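Side-chain contact in methyl-CpG-binding domain protein 1 (Homo sapiens, PDB 5W9Q), which represses transcription at CpG-rich promoters, binding methylated DNA through its MBD domain and unmethylated CpG DNA through its third CXXC-type zinc finger: residues 20-23 and 24-27. Sequence-based numbering, arbitrary orientation.
With ZN (zinc ion), chain G.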
ATOM      1  N   MET A  20      -0.956  -6.647   8.010  1.00 63.35           N
ATOM      2  CA  MET A  20      -0.923  -5.347   8.654  1.00 58.52           C
ATOM      3  C   MET A  20      -0.073  -4.371   7.861  1.00 52.84           C
ATOM      4  O   MET A  20       0.809  -4.776   7.048  1.00 52.72           O
ATOM      5  CB  MET A  20      -0.321  -5.490  10.055  1.00 63.09           C
ATOM      6  N   ASP A  21      -0.302  -3.071   8.116  1.00 48.38           N
ATOM      7  CA  ASP A  21       0.507  -2.024   7.545  1.00 44.52           C
ATOM      8  C   ASP A  21       1.902  -2.143   8.093  1.00 47.04           C
ATOM      9  O   ASP A  21       2.067  -2.442   9.268  1.00 51.29           O
ATOM     10  CB  ASP A  21      -0.045  -0.616   7.901  1.00 42.53           C
ATOM     11  CG  ASP A  21      -1.323  -0.262   7.156  1.00 39.74           C
ATOM     12  OD1 ASP A  21      -1.659  -0.896   6.164  1.00 37.66           O
ATOM     13  OD2 ASP A  21      -2.012   0.707   7.567  1.00 41.59           O
ATOM     14  N   CYS A  22       2.891  -1.874   7.252  1.00 44.97           N
ATOM     15  CA  CYS A  22       4.290  -2.012   7.624  1.00 48.62           C
ATOM     16  C   CYS A  22       4.698  -0.904   8.581  1.00 50.33           C
ATOM     17  O   CYS A  22       5.542  -1.126   9.445  1.00 54.94           O
ATOM     18  CB  CYS A  22       5.203  -2.021   6.386  1.00 46.74           C
ATOM     19  SG  CYS A  22       5.796  -0.432   5.742  1.00 41.82           S
ATOM     20  N   GLY A  23       4.087   0.293   8.428  1.00 47.18           N
ATOM     21  CA  GLY A  23       4.310   1.408   9.392  1.00 48.80           C
ATOM     22  C   GLY A  23       5.645   2.137   9.245  1.00 49.54           C
ATOM     23  O   GLY A  23       5.964   2.929  10.076  1.00 52.40           O
ATOM     24  N   ARG A  24       6.392   1.852   8.169  1.00 48.32           N
ATOM     25  CA  ARG A  24       7.719   2.467   7.856  1.00 50.13           C
ATOM     26  C   ARG A  24       7.905   3.049   6.421  1.00 46.49           C
ATOM     27  O   ARG A  24       8.716   3.938   6.236  1.00 48.45           O
ATOM     28  CB  ARG A  24       8.834   1.448   8.096  1.00 55.46           C
ATOM     29  CG  ARG A  24       8.992   1.002   9.544  1.00 61.40           C
ATOM     30  CD  ARG A  24       9.685   2.064  10.387  1.00 65.40           C
ATOM     31  NE  ARG A  24       9.692   1.730  11.815  1.00 71.35           N
ATOM     32  CZ  ARG A  24       9.974   2.591  12.802  1.00 75.36           C
ATOM     33  NH1 ARG A  24       9.951   2.175  14.064  1.00 81.02           N
ATOM     34  NH2 ARG A  24      10.272   3.874  12.540  1.00 74.53           N
ATOM     35  N   CYS A  25       7.139   2.571   5.430  1.00 42.42           N
ATOM     36  CA  CYS A  25       7.227   3.014   4.075  1.00 39.54           C
ATOM     37  C   CYS A  25       6.649   4.500   3.932  1.00 37.49           C
ATOM     38  O   CYS A  25       5.987   5.090   4.859  1.00 38.07           O
ATOM     39  CB  CYS A  25       6.464   2.007   3.165  1.00 36.96           C
ATOM     40  SG  CYS A  25       4.611   2.134   3.271  1.00 34.18           S
ATOM     41  N   ASP A  26       6.890   5.109   2.793  1.00 36.15           N
ATOM     42  CA  ASP A  26       6.440   6.525   2.604  1.00 35.77           C
ATOM     43  C   ASP A  26       4.852   6.660   2.764  1.00 32.90           C
ATOM     44  O   ASP A  26       4.376   7.544   3.432  1.00 33.35           O
ATOM     45  CB  ASP A  26       6.973   7.100   1.299  1.00 35.96           C
ATOM     46  CG  ASP A  26       6.552   6.323   0.078  1.00 34.72           C
ATOM     47  OD1 ASP A  26       6.041   5.179   0.117  1.00 33.43           O
ATOM     48  OD2 ASP A  26       6.741   6.849  -0.980  1.00 36.05           O
ATOM     49  N   PHE A  27       4.108   5.715   2.193  1.00 30.42           N
ATOM     50  CA  PHE A  27       2.658   5.724   2.265  1.00 28.73           C
ATOM     51  C   PHE A  27       2.100   5.502   3.688  1.00 29.62           C
ATOM     52  O   PHE A  27       1.095   6.149   4.108  1.00 30.02           O
ATOM     53  CB  PHE A  27       2.067   4.705   1.247  1.00 27.55           C
ATOM     54  CG  PHE A  27       2.379   5.012  -0.244  1.00 27.42           C
ATOM     55  CD1 PHE A  27       2.608   6.290  -0.696  1.00 28.46           C
ATOM     56  CD2 PHE A  27       2.426   3.973  -1.184  1.00 27.66           C
ATOM     57  CE1 PHE A  27       2.850   6.542  -2.031  1.00 29.47           C
ATOM     58  CE2 PHE A  27       2.657   4.214  -2.534  1.00 27.88           C
ATOM     59  CZ  PHE A  27       2.886   5.498  -2.956  1.00 29.37           C
TER
HETATM   60 ZN    ZN G1001       3.946   0.549   4.764  1.00 34.58          ZN
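C22 and C25 open the CxxC knuckle of one zinc site in the third CXXC-type finger, a compact illustration of how a metal-bound thiolate also accepts backbone N-H groups. Each sulfur lies 2.3 Å from the zinc ion, measured from C22 SG and from C25 SG to ZN; C28 and C44 complete the four-cysteine site. The tight half of the contact is this turn. G23, at a positive phi, lets the chain turn, and two successive amides converge on one sulfur: R24 N donates to C22 SG over 3.4 Å in a fairly straight bond (164° at the hydrogen), while C25 N reaches the same atom over 3.3 Å and is more bent, at 151°. Two N-H groups and the metal thus grip C22 SG, and the donors probably offset part of the thiolate's negative charge.

The outer half is looser. With CG beside its own backbone N (chi1 -64°), the R24 side chain lays CB and CG against G23 C and brings CD near G23 O before the guanidinium extends outward at the exposed surface. Back on the zinc side, C25 is the N-cap of helix 26-30, and its CB packs 3.6 Å from C22 SG.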